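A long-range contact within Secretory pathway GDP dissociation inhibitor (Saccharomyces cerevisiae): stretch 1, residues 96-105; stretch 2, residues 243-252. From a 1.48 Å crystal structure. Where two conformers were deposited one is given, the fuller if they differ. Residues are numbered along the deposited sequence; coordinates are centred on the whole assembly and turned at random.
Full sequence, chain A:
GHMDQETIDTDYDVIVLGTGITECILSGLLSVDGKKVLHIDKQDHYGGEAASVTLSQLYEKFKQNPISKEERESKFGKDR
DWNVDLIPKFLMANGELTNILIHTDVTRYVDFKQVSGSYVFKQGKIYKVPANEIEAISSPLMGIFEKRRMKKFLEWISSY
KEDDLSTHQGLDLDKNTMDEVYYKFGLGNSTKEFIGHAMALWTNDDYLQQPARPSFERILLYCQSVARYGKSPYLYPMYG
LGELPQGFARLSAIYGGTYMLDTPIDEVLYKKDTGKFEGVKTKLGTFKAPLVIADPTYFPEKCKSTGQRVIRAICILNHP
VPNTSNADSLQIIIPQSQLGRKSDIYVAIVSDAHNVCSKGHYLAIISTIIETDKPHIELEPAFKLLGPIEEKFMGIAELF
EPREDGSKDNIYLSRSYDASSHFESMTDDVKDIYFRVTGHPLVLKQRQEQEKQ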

# COMPACT_ATOMS: atom_id res chain seq x y z
N GLU A 96 2.09 -3.36 -13.93
CA GLU A 96 3.02 -4.28 -13.27
C GLU A 96 2.74 -4.46 -11.76
O GLU A 96 2.88 -5.57 -11.24
CB GLU A 96 4.46 -3.84 -13.48
CG GLU A 96 5.49 -4.89 -13.06
CD GLU A 96 5.39 -6.18 -13.87
OE1 GLU A 96 5.41 -6.10 -15.12
OE2 GLU A 96 5.28 -7.29 -13.28
N LEU A 97 2.32 -3.39 -11.05
CA LEU A 97 2.06 -3.57 -9.61
C LEU A 97 0.95 -4.57 -9.37
O LEU A 97 1.05 -5.42 -8.48
CB LEU A 97 1.86 -2.22 -8.89
CG LEU A 97 1.62 -2.30 -7.37
CD1 LEU A 97 2.76 -3.06 -6.68
CD2 LEU A 97 1.44 -0.90 -6.76
N THR A 98 -0.08 -4.54 -10.21
CA THR A 98 -1.13 -5.55 -10.05
C THR A 98 -0.55 -6.96 -10.28
O THR A 98 -0.88 -7.90 -9.55
CB THR A 98 -2.38 -5.29 -10.92
OG1 THR A 98 -2.03 -5.35 -12.29
CG2 THR A 98 -2.95 -3.93 -10.60
N ASN A 99 0.31 -7.10 -11.30
CA ASN A 99 0.96 -8.39 -11.62
C ASN A 99 1.78 -8.91 -10.41
O ASN A 99 1.75 -10.11 -10.06
CB ASN A 99 1.83 -8.21 -12.86
CG ASN A 99 2.34 -9.55 -13.43
OD1 ASN A 99 1.62 -10.54 -13.44
ND2 ASN A 99 3.59 -9.56 -13.87
N ILE A 100 2.51 -8.01 -9.75
CA ILE A 100 3.30 -8.38 -8.57
C ILE A 100 2.39 -8.74 -7.41
O ILE A 100 2.61 -9.73 -6.74
CB ILE A 100 4.25 -7.24 -8.17
CG1 ILE A 100 5.24 -6.95 -9.30
CG2 ILE A 100 4.98 -7.55 -6.84
CD1 ILE A 100 6.06 -5.70 -9.05
N LEU A 101 1.36 -7.93 -7.17
CA LEU A 101 0.40 -8.22 -6.13
C LEU A 101 -0.20 -9.61 -6.26
O LEU A 101 -0.33 -10.31 -5.26
CB LEU A 101 -0.73 -7.17 -6.13
CG LEU A 101 -0.36 -5.78 -5.58
CD1 LEU A 101 -1.40 -4.78 -6.07
CD2 LEU A 101 -0.29 -5.80 -4.02
N ILE A 102 -0.58 -9.97 -7.48
CA ILE A 102 -1.21 -11.28 -7.69
C ILE A 102 -0.23 -12.43 -7.51
O ILE A 102 -0.57 -13.39 -6.84
CB ILE A 102 -1.74 -11.34 -9.13
CG1 ILE A 102 -2.89 -10.36 -9.29
CG2 ILE A 102 -2.16 -12.74 -9.50
CD1 ILE A 102 -3.21 -10.04 -10.73
N HIS A 103 0.98 -12.29 -8.04
CA HIS A 103 1.97 -13.38 -7.94
C HIS A 103 2.41 -13.63 -6.50
O HIS A 103 2.69 -14.76 -6.12
CB HIS A 103 3.18 -13.11 -8.84
CG HIS A 103 2.95 -13.47 -10.27
ND1 HIS A 103 2.32 -12.63 -11.17
CD2 HIS A 103 3.25 -14.61 -10.96
CE1 HIS A 103 2.23 -13.24 -12.34
NE2 HIS A 103 2.79 -14.44 -12.25
N THR A 104 2.47 -12.57 -5.68
CA THR A 104 2.95 -12.66 -4.29
C THR A 104 1.85 -12.86 -3.29
O THR A 104 2.12 -13.04 -2.09
CB THR A 104 3.69 -11.38 -3.86
OG1 THR A 104 2.80 -10.24 -3.94
CG2 THR A 104 4.99 -11.15 -4.68
N ASP A 105 0.60 -12.79 -3.74
CA ASP A 105 -0.57 -12.88 -2.86
C ASP A 105 -0.61 -11.75 -1.80
O ASP A 105 -1.25 -11.88 -0.75
CB ASP A 105 -0.68 -14.25 -2.17
CG ASP A 105 -1.04 -15.38 -3.15
OD1 ASP A 105 -1.46 -15.16 -4.31
OD2 ASP A 105 -0.87 -16.53 -2.72
N GLU A 243 -1.23 1.12 2.92
CA GLU A 243 -1.42 -0.33 3.05
C GLU A 243 -0.44 -1.13 2.18
O GLU A 243 -0.13 -2.29 2.50
CB GLU A 243 -2.84 -0.70 2.67
CG GLU A 243 -3.91 0.02 3.49
CD GLU A 243 -3.74 -0.18 5.01
OE1 GLU A 243 -3.21 0.74 5.71
OE2 GLU A 243 -4.14 -1.25 5.51
N LEU A 244 -0.02 -0.56 1.05
CA LEU A 244 0.85 -1.28 0.11
C LEU A 244 2.22 -1.62 0.75
O LEU A 244 2.60 -2.80 0.78
CB LEU A 244 0.98 -0.50 -1.21
CG LEU A 244 -0.33 -0.43 -2.00
CD1 LEU A 244 -0.22 0.71 -3.05
CD2 LEU A 244 -0.68 -1.78 -2.67
N PRO A 245 2.98 -0.61 1.24
CA PRO A 245 4.28 -1.00 1.85
C PRO A 245 4.08 -1.94 3.03
O PRO A 245 4.86 -2.86 3.22
CB PRO A 245 4.91 0.34 2.29
CG PRO A 245 3.73 1.32 2.33
CD PRO A 245 2.78 0.86 1.25
N GLN A 246 3.03 -1.73 3.80
CA GLN A 246 2.77 -2.60 4.97
C GLN A 246 2.55 -4.04 4.50
O GLN A 246 3.00 -4.99 5.15
CB GLN A 246 1.58 -2.09 5.78
CG GLN A 246 1.94 -0.80 6.54
CD GLN A 246 0.78 -0.31 7.37
OE1 GLN A 246 0.37 -0.94 8.33
NE2 GLN A 246 0.24 0.82 6.99
N GLY A 247 1.88 -4.19 3.36
CA GLY A 247 1.62 -5.53 2.86
C GLY A 247 2.86 -6.23 2.36
O GLY A 247 3.05 -7.45 2.58
N PHE A 248 3.70 -5.49 1.64
CA PHE A 248 4.95 -6.09 1.16
C PHE A 248 5.91 -6.36 2.33
O PHE A 248 6.69 -7.34 2.28
CB PHE A 248 5.58 -5.26 0.04
CG PHE A 248 4.88 -5.47 -1.27
CD1 PHE A 248 5.14 -6.63 -2.05
CD2 PHE A 248 3.90 -4.57 -1.71
CE1 PHE A 248 4.47 -6.84 -3.26
CE2 PHE A 248 3.19 -4.81 -2.91
CZ PHE A 248 3.50 -5.93 -3.70
N ALA A 249 5.87 -5.52 3.37
CA ALA A 249 6.68 -5.77 4.59
C ALA A 249 6.22 -7.07 5.26
O ALA A 249 7.04 -7.87 5.73
CB ALA A 249 6.57 -4.60 5.57
N ARG A 250 4.90 -7.28 5.31
CA ARG A 250 4.39 -8.54 5.85
C ARG A 250 4.90 -9.75 5.00
O ARG A 250 5.37 -10.76 5.56
CB ARG A 250 2.88 -8.53 5.96
CG ARG A 250 2.36 -9.85 6.50
CD ARG A 250 0.88 -9.81 6.70
NE ARG A 250 0.45 -11.13 7.16
CZ ARG A 250 0.50 -11.53 8.44
NH1 ARG A 250 0.91 -10.69 9.42
NH2 ARG A 250 0.13 -12.77 8.73
N LEU A 251 4.85 -9.61 3.65
CA LEU A 251 5.38 -10.69 2.76
C LEU A 251 6.84 -10.99 3.11
O LEU A 251 7.25 -12.15 3.29
CB LEU A 251 5.27 -10.26 1.29
CG LEU A 251 5.85 -11.26 0.29
CD1 LEU A 251 4.97 -12.50 0.12
CD2 LEU A 251 6.05 -10.53 -1.04
N SER A 252 7.64 -9.93 3.24
CA SER A 252 9.04 -10.12 3.61
C SER A 252 9.16 -10.84 4.97
O SER A 252 9.93 -11.80 5.10
CB SER A 252 9.76 -8.78 3.70
OG SER A 252 11.13 -9.01 3.94

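A single aromatic side chain is the centre of this contact, with the largest covered area of any residue: Phe248 of the second helix fits as a knob into a hole formed by Leu97, Ile100, Leu101 and Thr104 of the first. The reach of that ring suits the wide spacing of the backbones. The axes of helices 96-104 and 243-252 come no closer than 12.0 Å, running in roughly the same direction at 36°, and the nearest CA atoms, those of Thr104 and Leu251, are 7.7 Å apart. The CA-to-CB bond of Phe248 points sideways, but with chi1 at -77° (m) the ring end swings nearer the first helix. Ile100 CG2 lies 3.7 Å from Phe248 CE1, Leu101 CD2 lies 3.8 Å from Phe248 CE2, and Leu97 CD1 lies 4.2 Å from Phe248 CE2; all four residues of the hole approach the ring obliquely.

Leucines extend the apolar seam along the helices. Leu244, one turn before Phe248, meets Leu101 through CD2 to CD2 at 4.3 Å and Leu97 through Leu244 CD1 to Leu97 CD2 at 4.4 Å. At the other end Leu251 packs against Thr104, with Leu251 CD1 3.6 Å from Thr104 O and Leu251 CD2 3.8 Å from Thr104 CB.

No hydrogen bond crosses between the stretches, so the 301 Å² buried here reflects van der Waals and hydrophobic packing. The Thr104 hydroxyl is not left unpaired beside the ring: Thr104 OG1 donates to Ile100 O at 2.9 Å and also bonds to a residue just outside the stretches, while lying 3.8 Å from Phe248 CE1. Beyond reach of the second helix, His103 ND1 donates to Asn99 O (2.8 Å) and Asn99 ND2 to Glu96 OE2 (2.9 Å). Asp105, with positive phi, closes the first helix in a Schellman motif, and its CA-to-CB bond points away from the contact.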